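Local coordinates for protein purine nucleoside phosphorylase (Anopheles gambiae, PDB 2P4S) that catalyses the phosphate-dependent cleavage of purine nucleosides, chiefly inosine and 2'-deoxyinosine, to the free base and pentose 1-phosphate as part of purine salvage, at residues N222-F226 with A227-P231; M247-T250 with Y251-L255; H308-I311 with T312-C316. All coordinates share one frame; numbering follows the deposited sequence.

In the fold
The three contacts are local and follow one another along the chain within the phosphorylase family region. Contact 1 is the short helix 223-226 with its cap and the loop that follows, contact 2 the entry into helix 253-265, and contact 3 the body of helix 307-315. The centre of contact 3 is about 13 Å from that of contact 1 and about 12 Å from that of contact 2, whereas contacts 1 and 2 stand about 20 Å apart, centre to centre, and do not touch. Helix 307-315 packs against both, meeting Asn222 and Pro231, and Thr250 and Tyr251; its Glu309 pairs with the phosphate-binding Arg169. Contact 1 lies at the trimer interface, facing both other subunits; contact 2 touches the second.

Contact 1 of 3, residues N222-F226 with A227-P231; sequences NLMGF and AGNNP
The carbonyl oxygen of Met224 is approached by the chain as it leaves the helix: Asn229 N donates to Met224 O at 2.9 Å with an N-H...O angle of 155°, and Ala227 N adds a weak bond to the same oxygen. One residue on, Gly228 N donates to Gly225 O at 3.0 Å. Gly228 has a positive phi of 101°, in the left-handed region that glycine readily adopts at the end of a Schellman motif. Asn229 CB lies 3.3 Å from Met224 O, beside the bond made by its own N.

At the other end of the helix, Asn222 OD1 accepts from Gly225 N at 3.1 Å, the donor standing above the amide carbonyl plane. The Asn222 side chain turns CG anti to its own backbone N (chi1 -171°), and its ND2 donates to a water 2.8 Å away, which in turn donates to Asn229 O. Asn229 ND2 donates to Ala227 O of the third subunit, and Ala227 O accepts in the same way from Asn229 of the second. A side-chain N-cap at Asn222 and a Schellman motif at Gly228 thus bound a one-turn helix at the trimer interface.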
ATOM      1  N   ASN A 222      -8.135  -6.775   0.889  1.00 13.99           N
ATOM      2  CA  ASN A 222      -6.797  -6.786   1.389  1.00 14.49           C
ATOM      3  C   ASN A 222      -5.984  -5.639   0.763  1.00 14.95           C
ATOM      4  O   ASN A 222      -5.288  -5.865  -0.197  1.00 15.99           O
ATOM      5  CB  ASN A 222      -6.084  -8.144   1.155  1.00 13.14           C
ATOM      6  CG  ASN A 222      -4.752  -8.188   1.883  1.00 15.01           C
ATOM      7  OD1 ASN A 222      -4.429  -7.240   2.631  1.00 13.79           O
ATOM      8  ND2 ASN A 222      -3.963  -9.232   1.668  1.00 10.24           N
ATOM      9  N   LEU A 223      -6.112  -4.425   1.301  1.00 14.71           N
ATOM     10  CA  LEU A 223      -5.387  -3.252   0.828  1.00 15.70           C
ATOM     11  C   LEU A 223      -3.853  -3.365   0.993  1.00 15.86           C
ATOM     12  O   LEU A 223      -3.092  -2.890   0.140  1.00 15.86           O
ATOM     13  CB  LEU A 223      -5.900  -2.012   1.566  1.00 15.92           C
ATOM     14  CG  LEU A 223      -7.358  -1.576   1.341  1.00 17.76           C
ATOM     15  CD1 LEU A 223      -7.662  -0.307   2.152  1.00 16.92           C
ATOM     16  CD2 LEU A 223      -7.570  -1.347  -0.179  1.00 13.05           C
ATOM     17  N   MET A 224      -3.418  -4.021   2.064  1.00 16.04           N
ATOM     18  CA  MET A 224      -1.996  -4.323   2.290  1.00 17.87           C
ATOM     19  C   MET A 224      -1.429  -5.128   1.164  1.00 16.92           C
ATOM     20  O   MET A 224      -0.384  -4.770   0.639  1.00 16.96           O
ATOM     21  CB  MET A 224      -1.776  -5.060   3.594  1.00 17.01           C
ATOM     22  CG  MET A 224      -2.164  -4.256   4.767  1.00 19.57           C
ATOM     23  SD  MET A 224      -1.705  -5.090   6.316  1.00 22.60           S
ATOM     24  CE  MET A 224      -1.907  -3.697   7.408  1.00 16.92           C
ATOM     25  N   GLY A 225      -2.148  -6.193   0.797  1.00 17.32           N
ATOM     26  CA  GLY A 225      -1.790  -7.072  -0.303  1.00 17.01           C
ATOM     27  C   GLY A 225      -1.769  -6.424  -1.670  1.00 18.06           C
ATOM     28  O   GLY A 225      -0.876  -6.719  -2.452  1.00 18.80           O
ATOM     29  N   PHE A 226      -2.735  -5.551  -1.978  1.00 17.65           N
ATOM     30  CA  PHE A 226      -2.671  -4.741  -3.213  1.00 18.04           C
ATOM     31  C   PHE A 226      -1.282  -4.052  -3.380  1.00 19.04           C
ATOM     32  O   PHE A 226      -0.765  -3.960  -4.482  1.00 20.62           O
ATOM     33  CB  PHE A 226      -3.720  -3.624  -3.192  1.00 17.59           C
ATOM     34  CG  PHE A 226      -5.162  -4.078  -3.321  1.00 17.36           C
ATOM     35  CD1 PHE A 226      -5.515  -5.413  -3.567  1.00 18.25           C
ATOM     36  CD2 PHE A 226      -6.176  -3.139  -3.251  1.00 17.87           C
ATOM     37  CE1 PHE A 226      -6.884  -5.813  -3.724  1.00 16.26           C
ATOM     38  CE2 PHE A 226      -7.555  -3.531  -3.400  1.00 18.34           C
ATOM     39  CZ  PHE A 226      -7.892  -4.860  -3.652  1.00 18.16           C
ATOM     40  N   ALA A 227      -0.727  -3.543  -2.280  1.00 19.06           N
ATOM     41  CA  ALA A 227       0.529  -2.769  -2.235  1.00 18.56           C
ATOM     42  C   ALA A 227       1.762  -3.654  -2.222  1.00 18.31           C
ATOM     43  O   ALA A 227       2.888  -3.166  -2.339  1.00 17.37           O
ATOM     44  CB  ALA A 227       0.539  -1.846  -1.003  1.00 16.90           C
ATOM     45  N   GLY A 228       1.539  -4.962  -2.091  1.00 18.55           N
ATOM     46  CA  GLY A 228       2.634  -5.927  -2.009  1.00 19.27           C
ATOM     47  C   GLY A 228       2.985  -6.443  -0.621  1.00 20.43           C
ATOM     48  O   GLY A 228       3.982  -7.125  -0.468  1.00 21.18           O
ATOM     49  N   ASN A 229       2.167  -6.138   0.392  1.00 20.70           N
ATOM     50  CA  ASN A 229       2.447  -6.543   1.762  1.00 20.11           C
ATOM     51  C   ASN A 229       1.554  -7.767   2.071  1.00 20.23           C
ATOM     52  O   ASN A 229       0.387  -7.645   2.448  1.00 20.46           O
ATOM     53  CB  ASN A 229       2.192  -5.346   2.672  1.00 19.96           C
ATOM     54  CG  ASN A 229       2.652  -5.561   4.107  1.00 20.47           C
ATOM     55  OD1 ASN A 229       3.362  -6.516   4.437  1.00 18.70           O
ATOM     56  ND2 ASN A 229       2.265  -4.633   4.970  1.00 18.95           N
ATOM     57  N   ASN A 230       2.113  -8.960   1.876  1.00 20.29           N
ATOM     58  CA  ASN A 230       1.333 -10.233   1.914  1.00 20.30           C
ATOM     59  C   ASN A 230       2.159 -11.208   2.701  1.00 19.85           C
ATOM     60  O   ASN A 230       3.332 -11.262   2.454  1.00 19.54           O
ATOM     61  CB  ASN A 230       1.097 -10.758   0.478  1.00 18.75           C
ATOM     62  CG  ASN A 230       0.116 -11.927   0.419  1.00 21.56           C
ATOM     63  OD1 ASN A 230       0.462 -13.038   0.798  1.00 24.82           O
ATOM     64  ND2 ASN A 230      -1.106 -11.693  -0.092  1.00 20.31           N
ATOM     65  N   PRO A 231       1.548 -12.012   3.609  1.00 21.21           N
ATOM     66  CA  PRO A 231       2.321 -13.052   4.330  1.00 22.60           C
ATOM     67  C   PRO A 231       2.951 -14.158   3.425  1.00 23.34           C
ATOM     68  O   PRO A 231       3.835 -14.874   3.865  1.00 24.71           O
ATOM     69  CB  PRO A 231       1.288 -13.645   5.302  1.00 20.98           C
ATOM     70  CG  PRO A 231      -0.014 -13.416   4.635  1.00 20.90           C
ATOM     71  CD  PRO A 231       0.123 -12.062   4.007  1.00 21.90           C
TER
HETATM   72  O   HOH W   1      -1.714  -9.116   3.373  1.00  8.92           O

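Contact 2 of 3, residues M247-T250 with Y251-L255; sequences MANT and YDPKL
Thr250 and Tyr251 meet through a CH-pi contact between neighbours, their side chains running alongside each other in the same direction. The methyl CG2 of Thr250 sits over one face of the Tyr251 ring, 4.2 Å from its centroid and 19° off the ring normal, displaced toward the rim near CD2 and CE2. Beyond the ring, Tyr251 OH is hydrogen-bonded to His220 of strand 214-221.

The Asn249 side chain makes a van der Waals contact with the ring of Pro253, the two crossing at about a right angle: Asn249 OD1 comes to 3.6 Å from Pro253 CG, while Asn249 CB lies 3.8 Å from Pro253 CD.

Among the hydrogen bonds, Met247 O takes two donors from the same face of its carbonyl plane. Thr250 N donates to Met247 O at 3.0 Å, closing the type II beta turn from Met247 to Thr250, and Thr250 OG1 donates to Met247 O at 2.6 Å. Thr250 places OG1 beside its own N and anti to the carbonyl carbon (chi1 -71°), which brings hydroxyl and amide to the same acceptor.

Asp252 is the N-cap of helix 253-265: its OD2 accepts from Leu255 N at 3.1 Å, on the anti side of the carboxylate.

A water sits between the turn and this cap, 2.9 Å from Asn249 O and 2.6 Å from Asp252 OD1.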
ATOM      1  N   MET A 247      -9.553 -17.150  -4.054  1.00 20.67           N
ATOM      2  CA  MET A 247     -10.128 -16.769  -2.733  1.00 20.43           C
ATOM      3  C   MET A 247     -11.620 -17.099  -2.549  1.00 21.05           C
ATOM      4  O   MET A 247     -12.189 -16.841  -1.487  1.00 21.29           O
ATOM      5  CB  MET A 247      -9.858 -15.275  -2.469  1.00 20.43           C
ATOM      6  CG  MET A 247      -8.350 -14.954  -2.315  1.00 19.74           C
ATOM      7  SD  MET A 247      -7.655 -15.794  -0.871  1.00 25.53           S
ATOM      8  CE  MET A 247      -8.486 -14.972   0.484  1.00 22.50           C
ATOM      9  N   ALA A 248     -12.249 -17.699  -3.559  1.00 20.57           N
ATOM     10  CA  ALA A 248     -13.682 -17.978  -3.497  1.00 21.47           C
ATOM     11  C   ALA A 248     -14.028 -18.864  -2.294  1.00 22.40           C
ATOM     12  O   ALA A 248     -13.379 -19.882  -2.066  1.00 21.43           O
ATOM     13  CB  ALA A 248     -14.184 -18.623  -4.775  1.00 20.68           C
ATOM     14  N   ASN A 249     -15.067 -18.455  -1.549  1.00 23.16           N
ATOM     15  CA  ASN A 249     -15.527 -19.158  -0.345  1.00 24.35           C
ATOM     16  C   ASN A 249     -14.461 -19.299   0.733  1.00 23.98           C
ATOM     17  O   ASN A 249     -14.497 -20.238   1.520  1.00 25.47           O
ATOM     18  CB  ASN A 249     -16.127 -20.529  -0.696  1.00 25.88           C
ATOM     19  CG  ASN A 249     -17.157 -20.440  -1.826  1.00 28.44           C
ATOM     20  OD1 ASN A 249     -17.969 -19.504  -1.890  1.00 27.95           O
ATOM     21  ND2 ASN A 249     -17.079 -21.378  -2.746  1.00 30.76           N
ATOM     22  N   THR A 250     -13.530 -18.355   0.794  1.00 24.13           N
ATOM     23  CA  THR A 250     -12.521 -18.307   1.874  1.00 23.31           C
ATOM     24  C   THR A 250     -13.195 -18.272   3.215  1.00 21.91           C
ATOM     25  O   THR A 250     -12.804 -19.016   4.129  1.00 23.18           O
ATOM     26  CB  THR A 250     -11.620 -17.068   1.718  1.00 23.90           C
ATOM     27  OG1 THR A 250     -10.771 -17.264   0.590  1.00 26.35           O
ATOM     28  CG2 THR A 250     -10.778 -16.785   2.952  1.00 23.67           C
ATOM     29  N   TYR A 251     -14.182 -17.390   3.363  1.00 20.16           N
ATOM     30  CA  TYR A 251     -14.974 -17.338   4.595  1.00 18.77           C
ATOM     31  C   TYR A 251     -16.166 -18.287   4.389  1.00 19.12           C
ATOM     32  O   TYR A 251     -17.058 -18.008   3.591  1.00 18.09           O
ATOM     33  CB  TYR A 251     -15.405 -15.899   4.913  1.00 18.08           C
ATOM     34  CG  TYR A 251     -14.225 -15.021   5.198  1.00 15.39           C
ATOM     35  CD1 TYR A 251     -13.602 -15.029   6.451  1.00 12.49           C
ATOM     36  CD2 TYR A 251     -13.690 -14.207   4.196  1.00 12.16           C
ATOM     37  CE1 TYR A 251     -12.473 -14.237   6.695  1.00 13.69           C
ATOM     38  CE2 TYR A 251     -12.570 -13.412   4.428  1.00 12.05           C
ATOM     39  CZ  TYR A 251     -11.968 -13.430   5.676  1.00 15.09           C
ATOM     40  OH  TYR A 251     -10.872 -12.611   5.885  1.00 17.27           O
ATOM     41  N   ASP A 252     -16.148 -19.419   5.087  1.00 19.97           N
ATOM     42  CA  ASP A 252     -16.959 -20.573   4.670  1.00 20.88           C
ATOM     43  C   ASP A 252     -18.473 -20.278   4.687  1.00 19.60           C
ATOM     44  O   ASP A 252     -19.017 -19.951   5.733  1.00 20.65           O
ATOM     45  CB  ASP A 252     -16.607 -21.803   5.501  1.00 21.18           C
ATOM     46  CG  ASP A 252     -17.261 -23.067   4.953  1.00 24.05           C
ATOM     47  OD1 ASP A 252     -16.774 -23.599   3.913  1.00 23.25           O
ATOM     48  OD2 ASP A 252     -18.279 -23.485   5.558  1.00 25.26           O
ATOM     49  N   PRO A 253     -19.136 -20.318   3.518  1.00 19.77           N
ATOM     50  CA  PRO A 253     -20.580 -19.990   3.472  1.00 19.65           C
ATOM     51  C   PRO A 253     -21.462 -20.820   4.415  1.00 19.66           C
ATOM     52  O   PRO A 253     -22.345 -20.262   5.078  1.00 20.84           O
ATOM     53  CB  PRO A 253     -20.941 -20.222   1.990  1.00 19.39           C
ATOM     54  CG  PRO A 253     -19.669 -19.948   1.274  1.00 20.28           C
ATOM     55  CD  PRO A 253     -18.598 -20.583   2.165  1.00 18.80           C
ATOM     56  N   LYS A 254     -21.194 -22.117   4.515  1.00 19.70           N
ATOM     57  CA  LYS A 254     -21.952 -22.995   5.388  1.00 20.58           C
ATOM     58  C   LYS A 254     -21.773 -22.698   6.850  1.00 20.45           C
ATOM     59  O   LYS A 254     -22.747 -22.774   7.600  1.00 22.31           O
ATOM     60  CB  LYS A 254     -21.591 -24.449   5.145  1.00 20.99           C
ATOM     61  CG  LYS A 254     -22.176 -25.095   3.918  1.00 24.60           C
ATOM     62  CD  LYS A 254     -21.456 -26.430   3.744  1.00 33.84           C
ATOM     63  CE  LYS A 254     -22.255 -27.415   2.920  1.00 42.02           C
ATOM     64  NZ  LYS A 254     -21.586 -28.798   3.022  1.00 45.78           N
ATOM     65  N   LEU A 255     -20.553 -22.381   7.292  1.00 19.97           N
ATOM     66  CA  LEU A 255     -20.359 -22.012   8.705  1.00 18.89           C
ATOM     67  C   LEU A 255     -21.004 -20.679   9.029  1.00 19.01           C
ATOM     68  O   LEU A 255     -21.584 -20.509  10.113  1.00 19.47           O
ATOM     69  CB  LEU A 255     -18.881 -22.005   9.103  1.00 18.65           C
ATOM     70  CG  LEU A 255     -18.197 -23.387   9.171  1.00 20.50           C
ATOM     71  CD1 LEU A 255     -16.668 -23.285   9.373  1.00 17.83           C
ATOM     72  CD2 LEU A 255     -18.872 -24.279  10.265  1.00 20.16           C
TER
HETATM   73  O   HOH W   2     -14.746 -22.999   2.473  1.00 22.76           O

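Contact 3 of 3, residues H308-I311 with T312-C316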
ATOM      1  N   HIS A 308      -4.411 -11.561   6.895  1.00 19.04           N
ATOM      2  CA  HIS A 308      -3.178 -12.323   6.613  1.00 17.71           C
ATOM      3  C   HIS A 308      -3.146 -13.659   7.326  1.00 17.11           C
ATOM      4  O   HIS A 308      -2.570 -14.605   6.817  1.00 17.63           O
ATOM      5  CB  HIS A 308      -1.910 -11.479   6.956  1.00 17.14           C
ATOM      6  CG  HIS A 308      -2.009 -10.745   8.257  1.00 17.77           C
ATOM      7  ND1 HIS A 308      -2.652  -9.530   8.382  1.00 19.25           N
ATOM      8  CD2 HIS A 308      -1.597 -11.081   9.507  1.00 18.41           C
ATOM      9  CE1 HIS A 308      -2.633  -9.153   9.653  1.00 17.82           C
ATOM     10  NE2 HIS A 308      -2.026 -10.094  10.356  1.00 16.76           N
ATOM     11  N   GLU A 309      -3.747 -13.743   8.504  1.00 16.96           N
ATOM     12  CA  GLU A 309      -3.994 -15.043   9.144  1.00 17.30           C
ATOM     13  C   GLU A 309      -4.911 -15.971   8.293  1.00 17.23           C
ATOM     14  O   GLU A 309      -4.636 -17.174   8.107  1.00 16.41           O
ATOM     15  CB  GLU A 309      -4.622 -14.816  10.539  1.00 17.30           C
ATOM     16  CG  GLU A 309      -3.714 -14.083  11.529  1.00 20.21           C
ATOM     17  CD  GLU A 309      -4.492 -13.303  12.592  1.00 24.22           C
ATOM     18  OE1 GLU A 309      -5.737 -13.413  12.645  1.00 24.72           O
ATOM     19  OE2 GLU A 309      -3.861 -12.582  13.401  1.00 27.98           O
ATOM     20  N   ILE A 310      -6.037 -15.417   7.850  1.00 16.95           N
ATOM     21  CA  ILE A 310      -6.940 -16.092   6.923  1.00 16.49           C
ATOM     22  C   ILE A 310      -6.268 -16.507   5.616  1.00 16.90           C
ATOM     23  O   ILE A 310      -6.475 -17.602   5.155  1.00 18.13           O
ATOM     24  CB  ILE A 310      -8.217 -15.213   6.650  1.00 16.62           C
ATOM     25  CG1 ILE A 310      -9.008 -15.015   7.972  1.00 15.62           C
ATOM     26  CG2 ILE A 310      -9.094 -15.855   5.566  1.00 14.43           C
ATOM     27  CD1 ILE A 310      -9.854 -16.272   8.439  1.00 16.22           C
ATOM     28  N   ILE A 311      -5.450 -15.651   5.020  1.00 17.30           N
ATOM     29  CA  ILE A 311      -4.778 -15.989   3.768  1.00 17.14           C
ATOM     30  C   ILE A 311      -3.785 -17.154   3.957  1.00 18.06           C
ATOM     31  O   ILE A 311      -3.678 -18.078   3.123  1.00 17.37           O
ATOM     32  CB  ILE A 311      -4.059 -14.732   3.222  1.00 17.74           C
ATOM     33  CG1 ILE A 311      -5.076 -13.753   2.638  1.00 18.30           C
ATOM     34  CG2 ILE A 311      -3.018 -15.063   2.168  1.00 16.96           C
ATOM     35  CD1 ILE A 311      -4.425 -12.457   2.093  1.00 15.78           C
ATOM     36  N   THR A 312      -3.055 -17.107   5.063  1.00 18.15           N
ATOM     37  CA  THR A 312      -2.175 -18.226   5.446  1.00 17.88           C
ATOM     38  C   THR A 312      -2.965 -19.528   5.673  1.00 17.73           C
ATOM     39  O   THR A 312      -2.541 -20.584   5.258  1.00 17.86           O
ATOM     40  CB  THR A 312      -1.366 -17.839   6.697  1.00 17.06           C
ATOM     41  OG1 THR A 312      -0.645 -16.615   6.422  1.00 17.45           O
ATOM     42  CG2 THR A 312      -0.409 -18.951   7.079  1.00 16.24           C
ATOM     43  N   ALA A 313      -4.108 -19.444   6.343  1.00 18.09           N
ATOM     44  CA  ALA A 313      -4.966 -20.600   6.574  1.00 18.94           C
ATOM     45  C   ALA A 313      -5.433 -21.223   5.259  1.00 19.64           C
ATOM     46  O   ALA A 313      -5.376 -22.427   5.081  1.00 20.22           O
ATOM     47  CB  ALA A 313      -6.151 -20.223   7.411  1.00 18.08           C
ATOM     48  N   ARG A 314      -5.878 -20.387   4.336  1.00 20.25           N
ATOM     49  CA  ARG A 314      -6.404 -20.835   3.043  1.00 20.83           C
ATOM     50  C   ARG A 314      -5.298 -21.468   2.252  1.00 20.50           C
ATOM     51  O   ARG A 314      -5.504 -22.468   1.612  1.00 20.61           O
ATOM     52  CB  ARG A 314      -6.997 -19.637   2.250  1.00 20.02           C
ATOM     53  CG  ARG A 314      -8.301 -19.132   2.855  1.00 25.63           C
ATOM     54  CD  ARG A 314      -9.274 -20.322   3.126  1.00 30.76           C
ATOM     55  NE  ARG A 314      -9.891 -20.747   1.880  1.00 36.10           N
ATOM     56  CZ  ARG A 314     -10.370 -21.965   1.624  1.00 39.58           C
ATOM     57  NH1 ARG A 314     -10.287 -22.931   2.547  1.00 38.15           N
ATOM     58  NH2 ARG A 314     -10.918 -22.209   0.416  1.00 34.96           N
ATOM     59  N   HIS A 315      -4.113 -20.872   2.316  1.00 21.08           N
ATOM     60  CA  HIS A 315      -2.922 -21.416   1.663  1.00 21.53           C
ATOM     61  C   HIS A 315      -2.649 -22.879   2.027  1.00 22.01           C
ATOM     62  O   HIS A 315      -2.372 -23.658   1.146  1.00 23.25           O
ATOM     63  CB  HIS A 315      -1.675 -20.547   1.938  1.00 20.72           C
ATOM     64  CG  HIS A 315      -0.449 -20.995   1.175  1.00 20.99           C
ATOM     65  ND1 HIS A 315       0.697 -21.438   1.793  1.00 19.44           N
ATOM     66  CD2 HIS A 315      -0.217 -21.108  -0.155  1.00 20.47           C
ATOM     67  CE1 HIS A 315       1.583 -21.790   0.886  1.00 20.70           C
ATOM     68  NE2 HIS A 315       1.057 -21.585  -0.306  1.00 20.95           N
ATOM     69  N   CYS A 316      -2.689 -23.182   3.315  1.00 21.89           N
ATOM     70  CA  CYS A 316      -2.608 -24.513   3.939  1.00 24.78           C
ATOM     71  C   CYS A 316      -3.774 -25.459   3.664  1.00 24.01           C
ATOM     72  O   CYS A 316      -3.725 -26.575   4.148  1.00 24.26           O
ATOM     73  CB  CYS A 316      -2.776 -24.366   5.472  1.00 24.47           C
ATOM     74  SG  CYS A 316      -1.549 -23.630   6.267  1.00 32.72           S
TER
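Helix 307-315 is held here by successive i to i+4 bonds, and the carbonyl oxygen of His308 receives two donors from Thr312. Thr312 N reaches His308 O at 3.1 Å, with an N-H...O angle of 163°, and Thr312 OG1 donates to the same oxygen at 2.8 Å. The hydroxyl approaches nearly head-on, at a C=O...O angle of 160°, whereas the amide lies farther out of the carbonyl plane. Thr312 sets OG1 beside its own N (chi1 -56°), which turns the hydroxyl back toward the preceding helical turn.

The ladder continues with Ala313 N to Glu309 O at 2.9 Å, Arg314 N to Ile310 O at 3.0 Å and His315 N to Ile311 O at 2.9 Å. Glu309 on this helix lies next to Arg169, a phosphate-binding residue, its OE2 in a salt bridge with Arg169 NE, an arrangement consistent with Glu309 acting as a second-shell residue that orients the guanidinium.

Side-chain contacts within the helix are modest. Arg314 CG rests against the Ile310 carbonyl oxygen, 3.3 Å from Ile310 O, and only grazes Ile310 CG2 at 4.3 Å. Farther out the arginine chain folds over, and its NH1 is hydrogen-bonded to Met318 O. The His315 ring finds its partners beyond this helix, with ND1 hydrogen-bonded to Arg186 of helix 178-191 and NE2 to Pro242 O.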